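PDB 5N40: putative invasin from Yersinia pseudotuberculosis IP 31758, which is an adhesin, built of immunoglobulin-like domains and a C-type lectin-like domain, that probably helps the bacterium attach to host cells. Local coordinates for residues 33-38 with 90-95; 125-130 with 200-205; 224-229 with 250-255. The protein carries 1 engineered substitution. One frame throughout, in Å; residues are numbered along the deposited sequence.

Contact 1: residues 33-38 with 90-95; sequences LTLRDS and NNLGTT
L92 reaches across from 90-95 and sets one methyl, CD2, against both L33 and L35, within the immunoglobulin-like beta fold that makes up this invasin domain. The tighter of the two meetings is L92 CD2 with L35 CD1, 3.6 Å apart; L92 CD2 lies 4.1 Å from L33 CD1. All three leucines are buried, and their branches meet methyl to methyl, with no polar bond between the segments. The L33 and L92 side chains cross obliquely, as do those of L35 and L92. L92 holds CG anti to the backbone N (chi1 178°) and L35 does the same, and between them the two side chains span the 9.6 Å from L92 CA to L35 CA.

Around this apolar cluster, V85 of strand 79-87 touches L33 and L92, F50 of strand 48-52 packs on L33, and Y68 of strand 67-73 reaches L33 and L35. The backbone that presents L92 then bends sharply: G93 is the centre of an inverse gamma turn, closed by a weak bond from T94 N to L92 O. Just beyond it, T94 is tied through OG1 to S12 O. On the other segment, R36 folds back along its own chain, and R36 NH1 also bonds to S65 O. One face of the R36 guanidinium lies over T34 CG2, which sits 3.2 Å above its plane. R36 NH1 donates to L35 O over 2.9 Å; NH1 sits well out of the carbonyl plane of L35 (57°), not on a lone pair, while L35 O lies nearly in the guanidinium plane.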
loop_
_atom_site.group_PDB
_atom_site.type_symbol
_atom_site.label_atom_id
_atom_site.label_comp_id
_atom_site.label_asym_id
_atom_site.label_seq_id
_atom_site.Cartn_x
_atom_site.Cartn_y
_atom_site.Cartn_z
ATOM N N LEU A 33 24.214 -38.969 -13.620
ATOM C CA LEU A 33 23.932 -39.736 -14.819
ATOM C C LEU A 33 24.485 -41.138 -14.646
ATOM O O LEU A 33 25.659 -41.306 -14.310
ATOM C CB LEU A 33 24.567 -39.087 -16.049
ATOM C CG LEU A 33 24.528 -39.905 -17.339
ATOM C CD1 LEU A 33 23.108 -39.990 -17.898
ATOM C CD2 LEU A 33 25.491 -39.323 -18.370
ATOM N N THR A 34 23.644 -42.136 -14.897
ATOM C CA THR A 34 24.068 -43.530 -15.013
ATOM C C THR A 34 23.996 -43.859 -16.499
ATOM O O THR A 34 22.908 -44.037 -17.047
ATOM C CB THR A 34 23.189 -44.440 -14.169
ATOM O OG1 THR A 34 23.240 -43.993 -12.807
ATOM C CG2 THR A 34 23.663 -45.909 -14.258
ATOM N N LEU A 35 25.156 -43.895 -17.153
ATOM C CA LEU A 35 25.233 -44.016 -18.602
ATOM C C LEU A 35 25.372 -45.485 -18.980
ATOM O O LEU A 35 26.332 -46.151 -18.575
ATOM C CB LEU A 35 26.402 -43.194 -19.143
ATOM C CG LEU A 35 26.486 -43.055 -20.666
ATOM C CD1 LEU A 35 25.243 -42.385 -21.231
ATOM C CD2 LEU A 35 27.733 -42.280 -21.067
ATOM N N ARG A 36 24.413 -45.990 -19.748
ATOM C CA ARG A 36 24.323 -47.413 -20.051
ATOM C C ARG A 36 24.070 -47.604 -21.536
ATOM O O ARG A 36 23.436 -46.766 -22.185
ATOM C CB ARG A 36 23.206 -48.082 -19.240
ATOM C CG ARG A 36 23.429 -48.045 -17.731
ATOM C CD ARG A 36 24.545 -49.013 -17.324
ATOM N NE ARG A 36 24.816 -49.046 -15.885
ATOM C CZ ARG A 36 25.695 -48.267 -15.257
ATOM N NH1 ARG A 36 26.394 -47.350 -15.921
ATOM N NH2 ARG A 36 25.868 -48.391 -13.947
ATOM N N ASP A 37 24.590 -48.707 -22.074
ATOM C CA ASP A 37 24.344 -49.039 -23.465
ATOM C C ASP A 37 23.097 -49.917 -23.575
ATOM O O ASP A 37 22.390 -50.165 -22.596
ATOM C CB ASP A 37 25.584 -49.686 -24.102
ATOM C CG ASP A 37 25.908 -51.082 -23.551
ATOM O OD1 ASP A 37 25.051 -51.721 -22.914
ATOM O OD2 ASP A 37 27.052 -51.542 -23.768
ATOM N N SER A 38 22.801 -50.364 -24.798
ATOM C CA SER A 38 21.574 -51.112 -25.051
ATOM C C SER A 38 21.566 -52.470 -24.365
ATOM O O SER A 38 20.500 -53.086 -24.257
ATOM C CB SER A 38 21.380 -51.297 -26.553
ATOM O OG SER A 38 22.473 -52.003 -27.112
ATOM N N ASN A 90 26.259 -33.896 -28.012
ATOM C CA ASN A 90 25.020 -34.391 -28.603
ATOM C C ASN A 90 24.037 -34.755 -27.493
ATOM O O ASN A 90 24.407 -35.436 -26.531
ATOM C CB ASN A 90 25.294 -35.616 -29.484
ATOM C CG ASN A 90 26.533 -35.449 -30.368
ATOM O OD1 ASN A 90 26.705 -34.432 -31.042
ATOM N ND2 ASN A 90 27.411 -36.450 -30.346
ATOM N N ASN A 91 22.787 -34.315 -27.629
ATOM C CA ASN A 91 21.811 -34.554 -26.574
ATOM C C ASN A 91 21.585 -36.043 -26.385
ATOM O O ASN A 91 21.448 -36.791 -27.355
ATOM C CB ASN A 91 20.472 -33.885 -26.897
ATOM C CG ASN A 91 19.423 -34.135 -25.813
ATOM O OD1 ASN A 91 19.535 -33.625 -24.698
ATOM N ND2 ASN A 91 18.402 -34.923 -26.139
ATOM N N LEU A 92 21.542 -36.465 -25.122
ATOM C CA LEU A 92 21.139 -37.817 -24.752
ATOM C C LEU A 92 19.705 -37.745 -24.244
ATOM O O LEU A 92 19.448 -37.195 -23.168
ATOM C CB LEU A 92 22.070 -38.401 -23.693
ATOM C CG LEU A 92 21.695 -39.798 -23.203
ATOM C CD1 LEU A 92 21.920 -40.826 -24.299
ATOM C CD2 LEU A 92 22.474 -40.158 -21.945
ATOM N N GLY A 93 18.781 -38.312 -25.012
ATOM C CA GLY A 93 17.366 -38.124 -24.763
ATOM C C GLY A 93 16.813 -38.975 -23.643
ATOM O O GLY A 93 15.757 -39.596 -23.788
ATOM N N THR A 94 17.513 -39.015 -22.516
ATOM C CA THR A 94 16.962 -39.688 -21.356
ATOM C C THR A 94 15.911 -38.792 -20.701
ATOM O O THR A 94 15.863 -37.577 -20.925
ATOM C CB THR A 94 18.077 -40.059 -20.372
ATOM O OG1 THR A 94 17.522 -40.753 -19.249
ATOM C CG2 THR A 94 18.821 -38.815 -19.892
ATOM N N THR A 95 15.045 -39.407 -19.909
ATOM C CA THR A 95 14.006 -38.651 -19.223
ATOM C C THR A 95 14.639 -37.539 -18.386
ATOM O O THR A 95 15.592 -37.798 -17.638
ATOM C CB THR A 95 13.179 -39.570 -18.327
ATOM O OG1 THR A 95 12.676 -40.671 -19.098
ATOM C CG2 THR A 95 12.017 -38.802 -17.715
#

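Contact 2: residues 125-130 with 200-205; sequences LTVIAK and LRAAAE. Engineered in segment 200-205: A203 (natural residue Lys).
L125 and L200 meet through one methyl each, CD1 to CD1, at 4.1 Å. From CB, the L125 side chain sets out toward 200-205, and its CG stands anti to the backbone N (chi1 -174°). There it forks. CD1 continues across to L200. The other methyl leans onward along its own strand, with L125 CD2 3.8 Å from V127 CG2. Beyond the two segments, L125 is packed by F145 of strand 142-151 and V186 of strand 183-189.

L200 answers with CG beside its backbone N and an otherwise extended chain, bringing its CD1 in at a slant to L125. The two segments belong to facing sheets of an immunoglobulin-like beta sandwich, with strand 123-131 in one layer and strand 197-204 in the other, and they run in the same general direction. No hydrogen bond joins them.

The two strands are closer at the next inward pair: the CA atoms of V127 and A202 are 7.4 Å apart, against 10.0 Å for L125 and L200. V127 CG2 rests on A202 CB at 3.9 Å, and M143 also packs on V127. Further on, A129 packs on L108 and A204 on V106, both of strand 106-112. On the outer side of the second layer, the engineered A203 points away from 125-130, and neighbouring R201 makes a salt bridge from NH2 to E146 OE1.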
loop_
_atom_site.group_PDB
_atom_site.type_symbol
_atom_site.label_atom_id
_atom_site.label_comp_id
_atom_site.label_asym_id
_atom_site.label_seq_id
_atom_site.Cartn_x
_atom_site.Cartn_y
_atom_site.Cartn_z
ATOM N N LEU A 125 6.954 3.093 0.430
ATOM C CA LEU A 125 6.925 1.879 1.234
ATOM C C LEU A 125 8.018 0.954 0.729
ATOM O O LEU A 125 8.049 0.623 -0.461
ATOM C CB LEU A 125 5.551 1.204 1.148
ATOM C CG LEU A 125 5.247 -0.010 2.034
ATOM C CD1 LEU A 125 3.743 -0.172 2.161
ATOM C CD2 LEU A 125 5.867 -1.291 1.501
ATOM N N THR A 126 8.919 0.551 1.627
ATOM C CA THR A 126 10.025 -0.339 1.293
ATOM C C THR A 126 9.910 -1.648 2.066
ATOM O O THR A 126 9.794 -1.644 3.296
ATOM C CB THR A 126 11.372 0.322 1.598
ATOM O OG1 THR A 126 11.510 1.519 0.821
ATOM C CG2 THR A 126 12.523 -0.621 1.288
ATOM N N VAL A 127 9.954 -2.759 1.336
ATOM C CA VAL A 127 10.070 -4.099 1.911
ATOM C C VAL A 127 11.521 -4.530 1.803
ATOM O O VAL A 127 12.110 -4.464 0.717
ATOM C CB VAL A 127 9.157 -5.107 1.184
ATOM C CG1 VAL A 127 9.220 -6.477 1.874
ATOM C CG2 VAL A 127 7.726 -4.602 1.097
ATOM N N ILE A 128 12.097 -4.985 2.914
ATOM C CA ILE A 128 13.447 -5.534 2.934
ATOM C C ILE A 128 13.330 -6.998 3.327
ATOM O O ILE A 128 12.760 -7.315 4.379
ATOM C CB ILE A 128 14.369 -4.796 3.914
ATOM C CG1 ILE A 128 14.362 -3.292 3.638
ATOM C CG2 ILE A 128 15.790 -5.381 3.838
ATOM C CD1 ILE A 128 15.097 -2.481 4.677
ATOM N N ALA A 129 13.859 -7.881 2.485
ATOM C CA ALA A 129 13.828 -9.321 2.724
ATOM C C ALA A 129 15.238 -9.807 3.027
ATOM O O ALA A 129 16.188 -9.479 2.303
ATOM C CB ALA A 129 13.255 -10.071 1.519
ATOM N N LYS A 130 15.368 -10.573 4.101
ATOM C CA LYS A 130 16.607 -11.244 4.447
ATOM C C LYS A 130 16.310 -12.715 4.682
ATOM O O LYS A 130 15.233 -13.076 5.169
ATOM C CB LYS A 130 17.246 -10.629 5.690
ATOM C CG LYS A 130 17.607 -9.156 5.498
ATOM C CD LYS A 130 18.024 -8.498 6.784
ATOM C CE LYS A 130 18.388 -7.037 6.555
ATOM N NZ LYS A 130 18.721 -6.379 7.841
ATOM N N LEU A 200 -1.524 -2.536 5.371
ATOM C CA LEU A 200 -1.064 -3.290 4.214
ATOM C C LEU A 200 -0.149 -4.417 4.669
ATOM O O LEU A 200 0.781 -4.186 5.447
ATOM C CB LEU A 200 -0.314 -2.391 3.236
ATOM C CG LEU A 200 -1.179 -1.391 2.463
ATOM C CD1 LEU A 200 -0.315 -0.462 1.641
ATOM C CD2 LEU A 200 -2.169 -2.128 1.560
ATOM N N ARG A 201 -0.398 -5.622 4.173
ATOM C CA ARG A 201 0.456 -6.769 4.477
ATOM C C ARG A 201 1.293 -7.125 3.254
ATOM O O ARG A 201 0.754 -7.392 2.174
ATOM C CB ARG A 201 -0.364 -7.977 4.921
ATOM C CG ARG A 201 0.502 -9.156 5.330
ATOM C CD ARG A 201 -0.295 -10.125 6.156
ATOM N NE ARG A 201 -1.300 -10.820 5.366
ATOM C CZ ARG A 201 -2.130 -11.728 5.865
ATOM N NH1 ARG A 201 -2.076 -12.029 7.153
ATOM N NH2 ARG A 201 -3.015 -12.324 5.082
ATOM N N ALA A 202 2.607 -7.108 3.427
ATOM C CA ALA A 202 3.534 -7.606 2.424
ATOM C C ALA A 202 3.738 -9.098 2.643
ATOM O O ALA A 202 4.034 -9.523 3.760
ATOM C CB ALA A 202 4.866 -6.864 2.520
ATOM N N ALA A 203 3.560 -9.888 1.585
ATOM C CA ALA A 203 3.753 -11.331 1.634
ATOM C C ALA A 203 4.776 -11.762 0.591
ATOM O O ALA A 203 4.608 -11.495 -0.604
ATOM C CB ALA A 203 2.436 -12.071 1.399
ATOM N N ALA A 204 5.820 -12.453 1.041
ATOM C CA ALA A 204 6.763 -13.070 0.125
ATOM C C ALA A 204 6.192 -14.395 -0.375
ATOM O O ALA A 204 5.265 -14.954 0.211
ATOM C CB ALA A 204 8.112 -13.293 0.814
ATOM N N GLU A 205 6.748 -14.888 -1.486
ATOM C CA GLU A 205 6.253 -16.139 -2.050
ATOM C C GLU A 205 6.409 -17.304 -1.082
ATOM O O GLU A 205 5.713 -18.315 -1.223
ATOM C CB GLU A 205 6.962 -16.439 -3.382
ATOM C CG GLU A 205 8.467 -16.320 -3.357
ATOM C CD GLU A 205 9.101 -16.579 -4.714
ATOM O OE1 GLU A 205 8.547 -17.400 -5.487
ATOM O OE2 GLU A 205 10.144 -15.947 -5.005
#

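Contact 3: residues 224-229 with 250-255; sequences SAQASM and AAEKPG
Q226 lays its terminal amide against A251 and E252, bringing a turn early in the C-type lectin-like adhesion domain up to a short run of helical backbone. The amide plane stands 73° from that of the E252 carboxylate, so the two groups do not stack. Instead Q226 OE1 approaches the stem of the glutamate, 3.6 Å from E252 CG, while Q226 NE2 gives a weak, bent hydrogen bond (133°) to A251 O and passes 3.7 Å from A251 CB. Extension beyond CG (chi2 178°) carries the amide this far.

A type I turn runs from S224 to A227, closed by A227 N to S224 O, and S224 OG accepts from Q226 N, an ST turn. That hydroxyl is too far from the carboxylate for a direct bond, and a water fills the gap. It accepts from S224 OG and donates to Q226 OE1 and E252 OE2. The glutamate is further anchored by a salt bridge from OE2 to R246 NH2 and a bond from L249 N to OE1. The turn is also held by Q154 NE2, which bonds to A225 O and A227 O. The shortest link of the water is to S224 OG, at 2.6 Å.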
loop_
_atom_site.group_PDB
_atom_site.type_symbol
_atom_site.label_atom_id
_atom_site.label_comp_id
_atom_site.label_asym_id
_atom_site.label_seq_id
_atom_site.Cartn_x
_atom_site.Cartn_y
_atom_site.Cartn_z
ATOM N N SER A 224 -7.640 16.405 14.589
ATOM C CA SER A 224 -7.914 16.397 16.017
ATOM C C SER A 224 -8.052 14.956 16.471
ATOM O O SER A 224 -8.663 14.142 15.779
ATOM C CB SER A 224 -9.203 17.157 16.348
ATOM O OG SER A 224 -9.683 16.793 17.630
ATOM N N ALA A 225 -7.490 14.638 17.637
ATOM C CA ALA A 225 -7.651 13.292 18.174
ATOM C C ALA A 225 -9.114 12.955 18.443
ATOM O O ALA A 225 -9.447 11.772 18.584
ATOM C CB ALA A 225 -6.826 13.136 19.455
ATOM N N GLN A 226 -9.994 13.965 18.504
ATOM C CA GLN A 226 -11.422 13.757 18.724
ATOM C C GLN A 226 -12.208 13.584 17.433
ATOM O O GLN A 226 -13.406 13.288 17.495
ATOM C CB GLN A 226 -12.022 14.935 19.501
ATOM C CG GLN A 226 -11.398 15.181 20.858
ATOM C CD GLN A 226 -12.009 16.380 21.551
ATOM O OE1 GLN A 226 -11.647 17.524 21.272
ATOM N NE2 GLN A 226 -12.945 16.125 22.459
ATOM N N ALA A 227 -11.580 13.773 16.276
ATOM C CA ALA A 227 -12.265 13.597 15.005
ATOM C C ALA A 227 -12.539 12.123 14.739
ATOM O O ALA A 227 -11.825 11.239 15.222
ATOM C CB ALA A 227 -11.425 14.177 13.862
ATOM N N SER A 228 -13.587 11.867 13.956
ATOM C CA SER A 228 -13.921 10.495 13.579
ATOM C C SER A 228 -12.928 9.946 12.561
ATOM O O SER A 228 -12.441 8.817 12.701
ATOM C CB SER A 228 -15.342 10.440 13.019
ATOM O OG SER A 228 -16.303 10.717 14.026
ATOM N N MET A 229 -12.625 10.726 11.532
ATOM C CA MET A 229 -11.722 10.327 10.465
ATOM C C MET A 229 -10.359 10.983 10.642
ATOM O O MET A 229 -10.180 11.921 11.427
ATOM C CB MET A 229 -12.307 10.709 9.098
ATOM C CG MET A 229 -13.807 10.479 8.950
ATOM S SD MET A 229 -14.324 8.774 9.241
ATOM C CE MET A 229 -13.531 7.947 7.875
ATOM N N ALA A 250 -18.495 19.141 17.581
ATOM C CA ALA A 250 -19.352 19.047 18.758
ATOM C C ALA A 250 -18.549 18.616 19.979
ATOM O O ALA A 250 -18.738 19.145 21.082
ATOM C CB ALA A 250 -20.497 18.074 18.485
ATOM N N ALA A 251 -17.628 17.669 19.791
ATOM C CA ALA A 251 -16.788 17.197 20.885
ATOM C C ALA A 251 -15.856 18.281 21.414
ATOM O O ALA A 251 -15.353 18.152 22.534
ATOM C CB ALA A 251 -15.973 15.984 20.424
ATOM N N GLU A 252 -15.605 19.334 20.635
ATOM C CA GLU A 252 -14.800 20.465 21.085
ATOM C C GLU A 252 -15.611 21.526 21.823
ATOM O O GLU A 252 -15.027 22.343 22.547
ATOM C CB GLU A 252 -14.087 21.107 19.887
ATOM C CG GLU A 252 -12.932 20.271 19.355
ATOM C CD GLU A 252 -12.353 20.778 18.042
ATOM O OE1 GLU A 252 -13.129 21.209 17.167
ATOM O OE2 GLU A 252 -11.113 20.726 17.878
ATOM N N LYS A 253 -16.934 21.533 21.663
ATOM C CA LYS A 253 -17.816 22.495 22.325
ATOM C C LYS A 253 -19.006 21.743 22.901
ATOM O O LYS A 253 -20.127 21.820 22.380
ATOM C CB LYS A 253 -18.262 23.589 21.355
ATOM C CG LYS A 253 -17.142 24.516 20.935
ATOM C CD LYS A 253 -16.748 25.477 22.051
ATOM C CE LYS A 253 -15.586 26.364 21.642
ATOM N NZ LYS A 253 -15.151 27.276 22.744
ATOM N N PRO A 254 -18.788 20.986 23.981
ATOM C CA PRO A 254 -19.870 20.151 24.525
ATOM C C PRO A 254 -21.029 20.939 25.089
ATOM O O PRO A 254 -22.105 20.361 25.275
ATOM C CB PRO A 254 -19.168 19.343 25.625
ATOM C CG PRO A 254 -17.983 20.157 25.998
ATOM C CD PRO A 254 -17.529 20.799 24.719
ATOM N N GLY A 255 -20.850 22.230 25.358
ATOM C CA GLY A 255 -21.877 23.028 25.991
ATOM C C GLY A 255 -22.965 23.559 25.084
ATOM O O GLY A 255 -23.874 24.234 25.577
HETATM O O HOH W 1 -9.817 18.731 19.294
#

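Overall arrangement
The three contacts follow one another along an elongated chain, each in a different domain. Contacts 1 and 2 both lie in immunoglobulin-like domains and are buried and wholly apolar across their segments; their centres are 44 Å apart, with nearest atoms about 25 Å apart. Contact 3, in the lectin-like domain, is instead polar, hydrated and at the surface. Its centre lies 37 Å from that of contact 2, and the nearest atoms are about 16 Å apart. Contacts 1 and 3 fall on opposite sides of the chain's centre, 80 Å between centres. The same lectin-like domain holds the C279-C350 disulfide. None of the three contacts includes a bound ligand.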